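Local structure of ferripyochelin binding protein (Salmonella enterica subsp. enterica serovar Typhimurium, 3R3R) at residues W174-D177 against Y178-Q181; G163-Y166 against S167-N170. The protein binds zinc and belongs to the gamma-class carbonic anhydrase family, with a left-handed beta-helix fold, though its own reaction is not established. All coordinates share one frame; numbering follows the deposited sequence.

Contact 1 of 2, residues W174-D177 against Y178-Q181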
ATOM      1  N   TRP A 174      -2.098  -5.345  15.927  1.00 14.84           N
ATOM      2  CA  TRP A 174      -1.517  -4.121  16.445  1.00 15.14           C
ATOM      3  C   TRP A 174      -2.407  -2.919  16.165  1.00 14.22           C
ATOM      4  O   TRP A 174      -2.597  -2.084  17.045  1.00 15.53           O
ATOM      5  CB  TRP A 174      -0.076  -3.937  15.946  1.00 15.28           C
ATOM      6  CG  TRP A 174       0.851  -5.047  16.445  1.00 14.72           C
ATOM      7  CD1 TRP A 174       0.736  -5.757  17.622  1.00 15.93           C
ATOM      8  CD2 TRP A 174       1.979  -5.604  15.759  1.00 14.15           C
ATOM      9  NE1 TRP A 174       1.729  -6.698  17.699  1.00 16.14           N
ATOM     10  CE2 TRP A 174       2.506  -6.624  16.571  1.00 14.50           C
ATOM     11  CE3 TRP A 174       2.601  -5.332  14.539  1.00 16.23           C
ATOM     12  CZ2 TRP A 174       3.634  -7.354  16.212  1.00 14.36           C
ATOM     13  CZ3 TRP A 174       3.711  -6.072  14.180  1.00 17.26           C
ATOM     14  CH2 TRP A 174       4.211  -7.076  15.008  1.00 16.19           C
ATOM     15  N   LYS A 175      -2.974  -2.810  14.965  1.00 13.70           N
ATOM     16  CA  LYS A 175      -3.918  -1.711  14.760  1.00 14.63           C
ATOM     17  C   LYS A 175      -5.130  -1.834  15.699  1.00 15.27           C
ATOM     18  O   LYS A 175      -5.606  -0.831  16.218  1.00 16.56           O
ATOM     19  CB  LYS A 175      -4.292  -1.493  13.292  1.00 17.72           C
ATOM     20  CG  LYS A 175      -5.064  -2.582  12.647  1.00 19.69           C
ATOM     21  CD  LYS A 175      -6.563  -2.404  12.779  1.00 20.17           C
ATOM     22  CE  LYS A 175      -7.223  -3.564  12.084  1.00 19.43           C
ATOM     23  NZ  LYS A 175      -8.648  -3.696  12.457  1.00 18.23           N
ATOM     24  N   ASP A 176      -5.586  -3.054  15.979  1.00 16.37           N
ATOM     25  CA  ASP A 176      -6.662  -3.228  16.946  1.00 17.44           C
ATOM     26  C   ASP A 176      -6.285  -2.776  18.366  1.00 17.57           C
ATOM     27  O   ASP A 176      -7.128  -2.271  19.105  1.00 19.13           O
ATOM     28  CB  ASP A 176      -7.168  -4.670  16.917  1.00 18.30           C
ATOM     29  CG  ASP A 176      -8.051  -4.950  15.711  1.00 19.09           C
ATOM     30  OD1 ASP A 176      -8.645  -3.995  15.164  1.00 18.73           O
ATOM     31  OD2 ASP A 176      -8.170  -6.128  15.317  1.00 19.94           O
ATOM     32  N   ASP A 177      -5.016  -2.929  18.737  1.00 17.84           N
ATOM     33  CA  ASP A 177      -4.533  -2.393  20.011  1.00 18.32           C
ATOM     34  C   ASP A 177      -4.740  -0.886  20.052  1.00 17.49           C
ATOM     35  O   ASP A 177      -5.259  -0.350  21.028  1.00 18.72           O
ATOM     36  CB  ASP A 177      -3.050  -2.705  20.226  1.00 17.85           C
ATOM     37  CG  ASP A 177      -2.776  -4.186  20.469  1.00 19.74           C
ATOM     38  OD1 ASP A 177      -3.688  -4.945  20.876  1.00 22.30           O
ATOM     39  OD2 ASP A 177      -1.615  -4.594  20.269  1.00 18.81           O
ATOM     40  N   TYR A 178      -4.339  -0.191  18.995  1.00 17.09           N
ATOM     41  CA  TYR A 178      -4.545   1.250  18.958  1.00 16.57           C
ATOM     42  C   TYR A 178      -6.022   1.649  18.912  1.00 18.35           C
ATOM     43  O   TYR A 178      -6.432   2.582  19.591  1.00 19.47           O
ATOM     44  CB  TYR A 178      -3.766   1.868  17.802  1.00 16.05           C
ATOM     45  CG  TYR A 178      -2.281   1.851  18.040  1.00 14.22           C
ATOM     46  CD1 TYR A 178      -1.680   2.812  18.849  1.00 15.92           C
ATOM     47  CD2 TYR A 178      -1.476   0.869  17.467  1.00 14.24           C
ATOM     48  CE1 TYR A 178      -0.314   2.813  19.066  1.00 15.31           C
ATOM     49  CE2 TYR A 178      -0.101   0.853  17.685  1.00 13.58           C
ATOM     50  CZ  TYR A 178       0.474   1.845  18.468  1.00 14.48           C
ATOM     51  OH  TYR A 178       1.825   1.868  18.707  1.00 15.33           O
ATOM     52  N   LEU A 179      -6.823   0.934  18.134  1.00 17.57           N
ATOM     53  CA  LEU A 179      -8.240   1.232  18.081  1.00 19.51           C
ATOM     54  C   LEU A 179      -8.905   1.016  19.434  1.00 20.31           C
ATOM     55  O   LEU A 179      -9.844   1.733  19.784  1.00 21.05           O
ATOM     56  CB  LEU A 179      -8.926   0.383  17.023  1.00 19.54           C
ATOM     57  CG  LEU A 179      -8.544   0.725  15.589  1.00 19.68           C
ATOM     58  CD1 LEU A 179      -9.257  -0.217  14.624  1.00 20.87           C
ATOM     59  CD2 LEU A 179      -8.862   2.185  15.270  1.00 20.27           C
ATOM     60  N   SER A 180      -8.434   0.026  20.191  1.00 21.95           N
ATOM     61  CA  SER A 180      -9.014  -0.256  21.500  0.50 23.02           C
ATOM     62  C   SER A 180      -8.704   0.890  22.453  1.00 23.76           C
ATOM     63  O   SER A 180      -9.493   1.187  23.349  1.00 23.80           O
ATOM     64  CB  SER A 180      -8.507  -1.584  22.071  0.50 24.19           C
ATOM     65  OG  SER A 180      -7.168  -1.468  22.516  0.50 25.19           O
ATOM     66  N   GLN A 181      -7.562   1.544  22.253  1.00 25.08           N
ATOM     67  CA  GLN A 181      -7.211   2.704  23.063  1.00 27.00           C
ATOM     68  C   GLN A 181      -8.174   3.859  22.792  1.00 30.48           C
ATOM     69  O   GLN A 181      -8.536   4.594  23.708  1.00 30.94           O
ATOM     70  CB  GLN A 181      -5.749   3.114  22.836  1.00 25.67           C
ATOM     71  CG  GLN A 181      -4.802   2.113  23.483  1.00 25.49           C
ATOM     72  CD  GLN A 181      -3.340   2.242  23.092  1.00 25.70           C
ATOM     73  OE1 GLN A 181      -2.898   3.236  22.492  1.00 26.96           O
ATOM     74  NE2 GLN A 181      -2.572   1.209  23.433  1.00 24.72           N
TER
HETATM   75  O   HOH W   1      -4.087  -1.237  23.829  1.00 41.91           O
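Four backbone bonds of the i to i+4 kind join Trp174-Asp177 to Tyr178-Gln181, marking one continuous alpha-helix. Leu179 N to Lys175 O is 2.9 Å long with an N-H...O angle of 164°, whereas Gln181 N meets Asp177 O at 144°. That last carbonyl is shared. A water also donates to Asp177 O and accepts from Gln181 NE2 at 2.9 Å, bridging the Gln181 amide to the same acceptor. In one of the two conformers of Ser180, OG donates to Asp177 O as well, at 2.7 Å, arriving on the same face of the carbonyl plane as Gln181 N. With chi1 at 74° in this conformer, the hydroxyl sits between its own N and C and is turned back along the helix onto this oxygen.

Charge pairing lies on another side of the helix. Lys175 NZ forms a salt bridge to Asp176 OD1 at 2.7 Å, approaching from above the carboxylate plane, and a second one to Asp39; it also donates to Arg21 O.

Apolar contact is carried by one methyl: Leu179 CD1 lies 3.9 Å from Lys175 CD. The same methyl also lies 3.9 Å from the carboxylate oxygen Asp176 OD1. Tyr178 CD2 comes within 3.2 Å of Trp174 O, with Lys175 CA at the ring edge, near its plane.

All this belongs to the end of helix 158-182, packed along the left-handed beta-helix: Lys175, Tyr178 and Leu179 touch Met23 of strand 23-24, and the ring of Tyr178 meets Trp43 nearly at right angles.

Contact 2 of 2, residues G163-Y166 against S167-N170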
ATOM      1  N   GLY A 163       5.346 -16.532   6.656  1.00 15.67           N
ATOM      2  CA  GLY A 163       5.658 -15.264   7.301  1.00 15.36           C
ATOM      3  C   GLY A 163       4.927 -14.086   6.685  1.00 14.73           C
ATOM      4  O   GLY A 163       4.689 -13.092   7.370  1.00 15.21           O
ATOM      5  N   LEU A 164       4.589 -14.168   5.400  1.00 14.07           N
ATOM      6  CA  LEU A 164       3.824 -13.098   4.765  1.00 14.30           C
ATOM      7  C   LEU A 164       2.460 -12.950   5.440  1.00 13.94           C
ATOM      8  O   LEU A 164       1.997 -11.837   5.720  1.00 13.87           O
ATOM      9  CB  LEU A 164       3.635 -13.401   3.286  1.00 14.77           C
ATOM     10  CG  LEU A 164       4.945 -13.480   2.504  1.00 15.50           C
ATOM     11  CD1 LEU A 164       4.639 -13.950   1.108  1.00 16.96           C
ATOM     12  CD2 LEU A 164       5.682 -12.135   2.433  1.00 19.12           C
ATOM     13  N   GLN A 165       1.813 -14.080   5.706  1.00 14.65           N
ATOM     14  CA  GLN A 165       0.525 -14.046   6.384  1.00 15.68           C
ATOM     15  C   GLN A 165       0.659 -13.611   7.847  1.00 15.50           C
ATOM     16  O   GLN A 165      -0.160 -12.838   8.355  1.00 15.54           O
ATOM     17  CB  GLN A 165      -0.148 -15.416   6.297  1.00 17.74           C
ATOM     18  CG  GLN A 165      -1.573 -15.417   6.845  1.00 19.61           C
ATOM     19  CD  GLN A 165      -2.519 -14.566   6.007  1.00 22.80           C
ATOM     20  OE1 GLN A 165      -2.616 -14.743   4.791  1.00 24.64           O
ATOM     21  NE2 GLN A 165      -3.213 -13.631   6.650  1.00 22.54           N
ATOM     22  N   TYR A 166       1.692 -14.122   8.515  1.00 15.14           N
ATOM     23  CA  TYR A 166       1.963 -13.759   9.904  0.50 15.91           C
ATOM     24  C   TYR A 166       2.145 -12.247  10.056  1.00 14.04           C
ATOM     25  O   TYR A 166       1.604 -11.650  10.986  1.00 14.42           O
ATOM     26  CB  TYR A 166       3.182 -14.514  10.446  0.50 19.06           C
ATOM     27  CG  TYR A 166       3.000 -16.015  10.503  0.50 22.55           C
ATOM     28  CD1 TYR A 166       1.734 -16.580  10.568  0.50 24.83           C
ATOM     29  CD2 TYR A 166       4.096 -16.869  10.490  0.50 24.01           C
ATOM     30  CE1 TYR A 166       1.563 -17.953  10.623  0.50 26.03           C
ATOM     31  CE2 TYR A 166       3.936 -18.241  10.540  0.50 25.06           C
ATOM     32  CZ  TYR A 166       2.665 -18.781  10.608  0.50 26.32           C
ATOM     33  OH  TYR A 166       2.487 -20.151  10.660  0.50 28.81           O
ATOM     34  N   SER A 167       2.871 -11.625   9.134  1.00 13.61           N
ATOM     35  CA  SER A 167       3.065 -10.180   9.166  1.00 12.89           C
ATOM     36  C   SER A 167       1.720  -9.438   9.105  1.00 12.78           C
ATOM     37  O   SER A 167       1.446  -8.541   9.905  1.00 13.34           O
ATOM     38  CB  SER A 167       3.944  -9.761   7.989  1.00 12.78           C
ATOM     39  OG  SER A 167       4.092  -8.356   7.937  1.00 13.82           O
ATOM     40  N   ALA A 168       0.874  -9.821   8.155  1.00 12.96           N
ATOM     41  CA  ALA A 168      -0.420  -9.171   8.021  1.00 14.40           C
ATOM     42  C   ALA A 168      -1.248  -9.380   9.292  1.00 13.34           C
ATOM     43  O   ALA A 168      -1.893  -8.443   9.808  1.00 14.20           O
ATOM     44  CB  ALA A 168      -1.169  -9.706   6.799  1.00 14.76           C
ATOM     45  N   ASN A 169      -1.244 -10.610   9.803  1.00 14.84           N
ATOM     46  CA  ASN A 169      -1.990 -10.931  11.024  1.00 15.48           C
ATOM     47  C   ASN A 169      -1.527 -10.073  12.212  1.00 14.48           C
ATOM     48  O   ASN A 169      -2.348  -9.543  12.974  1.00 14.60           O
ATOM     49  CB  ASN A 169      -1.838 -12.409  11.398  1.00 16.98           C
ATOM     50  CG  ASN A 169      -2.484 -13.364  10.397  1.00 18.19           C
ATOM     51  OD1 ASN A 169      -3.215 -12.965   9.490  1.00 17.91           O
ATOM     52  ND2 ASN A 169      -2.212 -14.645  10.578  1.00 19.85           N
ATOM     53  N   ASN A 170      -0.209  -9.952  12.372  1.00 14.61           N
ATOM     54  CA  ASN A 170       0.353  -9.158  13.454  1.00 14.80           C
ATOM     55  C   ASN A 170      -0.119  -7.719  13.350  1.00 12.83           C
ATOM     56  O   ASN A 170      -0.520  -7.111  14.341  1.00 13.70           O
ATOM     57  CB  ASN A 170       1.886  -9.181  13.429  1.00 15.51           C
ATOM     58  CG  ASN A 170       2.455 -10.515  13.852  1.00 17.86           C
ATOM     59  OD1 ASN A 170       1.788 -11.288  14.536  1.00 19.55           O
ATOM     60  ND2 ASN A 170       3.702 -10.787  13.462  1.00 18.83           N
TER
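Gly163-Tyr166 and Ser167-Asn170 are successive turns of one alpha-helix, joined by i to i+4 bonds such as Asn169 N to Gln165 O, 2.9 Å long with an N-H...O angle of 166°. This is the C-terminal helix that packs along the left-handed beta-helix, the fold of the gamma-class carbonic anhydrase family. The ladder is uneven: Asn170 N reaches Tyr166 O at 2.8 Å, but the bond from Ala168 N to Leu164 O is stretched to 3.4 Å and weak.

The main side-chain link repeats the same four-residue spacing. Gln165 CG stands anti to its own N (chi1 -173°), and a bend at chi2 then brings the amide back toward the next turn, where NE2 donates to Asn169 OD1 at 2.9 Å. The hydrogen bond is nearly straight, and the acceptor lies in the plane of the Gln165 amide. The two amides are nevertheless twisted rather than coplanar, their planes standing 43° apart. Gln165 NE2 has a second, weak bond to Asp89 OD1, which ties this pair to the beta-helix.

Ser167 works on a different side. Its CB packs 3.5 Å from Gly163 O, and OG is hydrogen-bonded to Thr91 OG1, on strand 91-92. Leu164 packs on Leu156 of the loop leading into the helix, and Ala168 touches Asp89.

Asn169 also borders the aromatic residue of the preceding turn: in one of the two conformers of Tyr166, the ring turns its edge to Asn169 ND2, which lies near the ring plane. Independently of that ring, the amide carbon of Asn169 is set close against the backbone of the turn before, with CG 3.1 Å from Gln165 O.

Both contacts lie on helix 158-182, with contact 2 earlier in the chain and contact 1 nearer its C-terminal end; their centres are about 17 Å apart, and no direct touch joins them. The helix follows the beta-helix past several coils, as the anchors tell: Thr91 of strand 91-92 for contact 2, Met23 of strand 23-24 for contact 1, with strands 41-42 and 62-63 between them in the sheet. Contact 2 is partly buried, with Leu164 and Ala168 enclosed, whereas contact 1 is a surface contact in which Lys175 is the one buried residue. Neither lies at the zinc site, where His70 and His99 bind the metal.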